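Bottromycin amidohydrolase (Streptomyces purpureus, PDB 6I5S) probably serves as a gatekeeper of bottromycin biosynthesis, a thiazoline-specific amidohydrolase that carries zinc ions in its active site. Local coordinates at residues Q213-L217 with D218-R222; L440-A444 with A445-P449. All coordinates share one frame; numbering follows the deposited sequence.

Interaction 1: Q213-L217 with D218-R222; sequences QAVRL and DVALR
V215 and L217 owe their contacts to similar first torsions: each swings the branch to the far side from the residue's own N (chi1 174° for V215 CG1, 171° for L217 CG), which sets V215 CG1 against V219 CG1 and L217 CG against L221 CD1. L217 reaches L221, one helical turn on. Its CG sits 3.9 Å from L221 CD1 and its CD1 lies 4.0 Å from L221 CG, the two branched ends meeting at a slant. F233 also touches L217, and E263 lies against D218 and L221. Replacing L217 by an alanine would probably leave L221 CD1 and F233 without their apolar neighbour and open a gap beside the first turn.

V215 works just ahead of the helix. Its CG1 touches V219 CG1 at 4.1 Å, the two valines crossing at about a right angle, and it also packs against CB of A220, which V211 touches as well. R216 uses the near part of its arm: CB, 3.8 Å from V219 CG2, and CD both lie along that methyl, while the extended chain carries the guanidinium away. R216 NE stops 5.5 Å from D218 OD2, so any attraction between these opposite charges is probably modest.

The backbone supplies the polar part. A220 N donates to R216 O at 3.0 Å, and L221 N follows with a bond to L217 O of 2.9 Å. With R216 as N-cap, this is the opening turn of helix 217-223, built from i to i+4 bonds; the helix lies in sequence between the zinc ligands H210 and H229, consistent with a helix in the link between two metal-binding strand ends of an amidohydrolase barrel.

Interaction 2: L440-A444 with A445-P449; sequences LRLSA and AGLDP
L442 meets L447 and P449 where helix 431-444 ends in a Schellman motif. Starting at L442 CB, the first neighbour is L447 O, 3.8 Å away. CG (chi1 -60°, anti to the carbonyl carbon) is the fork: CD1 goes to P449 CA at 4.0 Å, and CD2 to L447 CD2 at 4.2 Å, the two leucines running alongside each other in the same direction. CD2 also sits over the rim of one face of the R441 guanidinium, and W452 touches this leucine from further along the chain.

The two bonds of the motif close the helix end. L447 N donates to L442 O over 3.0 Å and G446 N to S443 O over 2.9 Å, both donors standing above the carbonyl plane. L442 O also accepts a weak bond from A445 N. G446, with phi 98°, suits the turn because a CB there would jam against the carbonyl O of A445. A445 CB meets the guanidinium of R441 at its edge, nearest NH1, which is hydrogen-bonded to A295 O. S443 OG bonds back to S439 O and also touches the proline ring, 3.1 Å from P449 CG.

Overall arrangement
Coming from the N terminus, the chain runs through most of the strands of the mixed sheet and past helix 190-203 before it meets interaction 1, where the loop ending at R216 leads straight into helix 217-223. More than two hundred residues later, after the antiparallel pair 421-424 and 427-430, helix 431-444 ends in interaction 2, which turns the chain toward its C-terminal tail. The two therefore come in series, neither nesting nor crossing, and each closes only a local turn. The centres of interactions 1 and 2 are 44 Å apart, on opposite sides of the chain's centre. Interaction 1 begins a helix beside the loops at F233 and E263, whereas interaction 2 finishes one packed against helices 23-31 and 100-108.

Interaction 1: Q213-L217 with D218-R222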
# COMPACT_ATOMS: atom_id res chain seq x y z
N GLN A 213 -8.16 -18.05 12.07
CA GLN A 213 -9.48 -18.49 12.51
C GLN A 213 -9.44 -19.10 13.90
O GLN A 213 -10.41 -18.95 14.67
CB GLN A 213 -10.03 -19.51 11.52
CG GLN A 213 -10.48 -18.91 10.21
CD GLN A 213 -11.62 -19.67 9.57
OE1 GLN A 213 -12.32 -19.11 8.74
NE2 GLN A 213 -11.81 -20.95 9.95
N ALA A 214 -8.35 -19.77 14.24
CA ALA A 214 -8.24 -20.47 15.51
C ALA A 214 -7.73 -19.60 16.63
O ALA A 214 -7.42 -20.12 17.71
CB ALA A 214 -7.33 -21.69 15.36
N VAL A 215 -7.59 -18.29 16.40
CA VAL A 215 -7.05 -17.36 17.38
C VAL A 215 -8.11 -16.32 17.76
O VAL A 215 -8.72 -15.68 16.88
CB VAL A 215 -5.78 -16.69 16.86
CG1 VAL A 215 -5.28 -15.58 17.84
CG2 VAL A 215 -4.65 -17.74 16.62
N ARG A 216 -8.22 -16.08 19.06
CA ARG A 216 -9.09 -15.04 19.59
C ARG A 216 -8.68 -13.68 19.07
O ARG A 216 -7.50 -13.33 18.98
CB ARG A 216 -9.03 -15.03 21.12
CG ARG A 216 -9.63 -16.28 21.83
CD ARG A 216 -9.23 -16.29 23.29
NE ARG A 216 -9.83 -17.39 24.06
CZ ARG A 216 -9.34 -18.63 24.12
NH1 ARG A 216 -8.23 -18.93 23.46
NH2 ARG A 216 -9.95 -19.57 24.85
N LEU A 217 -9.67 -12.85 18.78
CA LEU A 217 -9.35 -11.54 18.22
C LEU A 217 -8.51 -10.74 19.20
O LEU A 217 -7.55 -10.07 18.80
CB LEU A 217 -10.62 -10.78 17.88
CG LEU A 217 -10.50 -9.34 17.48
CD1 LEU A 217 -9.75 -9.21 16.16
CD2 LEU A 217 -11.90 -8.74 17.36
N ASP A 218 -8.86 -10.77 20.47
CA ASP A 218 -8.13 -9.95 21.43
C ASP A 218 -6.68 -10.40 21.55
O ASP A 218 -5.79 -9.57 21.71
CB ASP A 218 -8.81 -9.98 22.80
CG ASP A 218 -9.45 -11.29 23.09
OD1 ASP A 218 -10.43 -11.63 22.38
OD2 ASP A 218 -8.97 -12.00 24.00
N VAL A 219 -6.43 -11.71 21.47
CA VAL A 219 -5.05 -12.21 21.46
C VAL A 219 -4.30 -11.71 20.22
O VAL A 219 -3.13 -11.28 20.30
CB VAL A 219 -5.08 -13.75 21.56
CG1 VAL A 219 -3.73 -14.33 21.42
CG2 VAL A 219 -5.73 -14.18 22.85
N ALA A 220 -4.93 -11.77 19.06
CA ALA A 220 -4.28 -11.32 17.84
C ALA A 220 -3.97 -9.83 17.91
O ALA A 220 -2.88 -9.39 17.49
CB ALA A 220 -5.15 -11.62 16.64
N LEU A 221 -4.89 -9.03 18.43
CA LEU A 221 -4.69 -7.59 18.47
C LEU A 221 -3.52 -7.21 19.35
O LEU A 221 -2.80 -6.26 19.04
CB LEU A 221 -5.94 -6.87 18.97
CG LEU A 221 -7.11 -6.91 18.01
CD1 LEU A 221 -8.38 -6.34 18.75
CD2 LEU A 221 -6.85 -6.22 16.72
N ARG A 222 -3.31 -7.92 20.44
CA ARG A 222 -2.22 -7.54 21.31
C ARG A 222 -0.88 -8.16 20.93
O ARG A 222 0.13 -7.76 21.50
CB ARG A 222 -2.55 -7.85 22.79
CG ARG A 222 -2.77 -9.27 23.12
CD ARG A 222 -2.94 -9.41 24.71
NE ARG A 222 -3.66 -10.59 25.11
CZ ARG A 222 -3.12 -11.80 25.25
NH1 ARG A 222 -1.83 -11.99 24.98
NH2 ARG A 222 -3.89 -12.82 25.67

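Interaction 2: L440-A444 with A445-P449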
# COMPACT_ATOMS: atom_id res chain seq x y z
N LEU A 440 4.46 5.93 -20.16
CA LEU A 440 5.24 4.77 -20.56
C LEU A 440 4.70 3.50 -19.92
O LEU A 440 4.58 2.46 -20.59
CB LEU A 440 6.69 4.97 -20.15
CG LEU A 440 7.65 3.85 -20.55
CD1 LEU A 440 7.74 3.72 -22.03
CD2 LEU A 440 8.99 4.20 -19.97
N ARG A 441 4.28 3.60 -18.67
CA ARG A 441 3.67 2.46 -17.98
C ARG A 441 2.43 1.97 -18.72
O ARG A 441 2.19 0.77 -18.86
CB ARG A 441 3.32 2.86 -16.52
CG ARG A 441 1.89 2.48 -16.01
CD ARG A 441 1.88 1.11 -15.73
NE ARG A 441 0.66 0.60 -15.10
CZ ARG A 441 -0.16 -0.24 -15.68
NH1 ARG A 441 -0.05 -0.53 -16.99
NH2 ARG A 441 -1.11 -0.79 -14.94
N LEU A 442 1.63 2.90 -19.26
CA LEU A 442 0.43 2.51 -20.00
C LEU A 442 0.78 1.96 -21.38
O LEU A 442 0.24 0.92 -21.77
CB LEU A 442 -0.53 3.71 -20.15
CG LEU A 442 -1.02 4.28 -18.81
CD1 LEU A 442 -1.74 5.59 -19.06
CD2 LEU A 442 -1.94 3.29 -18.08
N SER A 443 1.67 2.65 -22.12
CA SER A 443 2.02 2.23 -23.47
C SER A 443 2.64 0.84 -23.47
O SER A 443 2.36 0.02 -24.35
CB SER A 443 3.02 3.21 -24.13
OG SER A 443 2.54 4.52 -24.14
N ALA A 444 3.48 0.55 -22.47
CA ALA A 444 4.14 -0.75 -22.37
C ALA A 444 3.15 -1.87 -22.20
O ALA A 444 3.40 -2.99 -22.65
CB ALA A 444 5.12 -0.74 -21.20
N ALA A 445 2.01 -1.60 -21.58
CA ALA A 445 0.95 -2.57 -21.43
C ALA A 445 -0.01 -2.58 -22.61
O ALA A 445 -0.92 -3.41 -22.65
CB ALA A 445 0.19 -2.29 -20.15
N GLY A 446 0.15 -1.68 -23.56
CA GLY A 446 -0.68 -1.68 -24.75
C GLY A 446 -1.84 -0.72 -24.74
O GLY A 446 -2.68 -0.78 -25.63
N LEU A 447 -1.94 0.14 -23.74
CA LEU A 447 -3.02 1.10 -23.68
C LEU A 447 -2.50 2.45 -24.15
O LEU A 447 -1.43 2.88 -23.72
CB LEU A 447 -3.57 1.22 -22.26
CG LEU A 447 -4.78 2.15 -22.15
CD1 LEU A 447 -5.94 1.57 -22.87
CD2 LEU A 447 -5.10 2.36 -20.67
N ASP A 448 -3.26 3.09 -25.03
CA ASP A 448 -2.98 4.44 -25.47
C ASP A 448 -2.93 5.36 -24.26
O ASP A 448 -3.94 5.50 -23.56
CB ASP A 448 -4.07 4.88 -26.44
CG ASP A 448 -3.79 6.20 -27.08
OD1 ASP A 448 -2.96 6.98 -26.56
OD2 ASP A 448 -4.44 6.47 -28.10
N PRO A 449 -1.80 6.03 -23.99
CA PRO A 449 -1.74 6.92 -22.81
C PRO A 449 -2.82 7.97 -22.78
O PRO A 449 -3.18 8.42 -21.69
CB PRO A 449 -0.34 7.56 -22.94
CG PRO A 449 0.39 6.70 -23.85
CD PRO A 449 -0.57 6.09 -24.79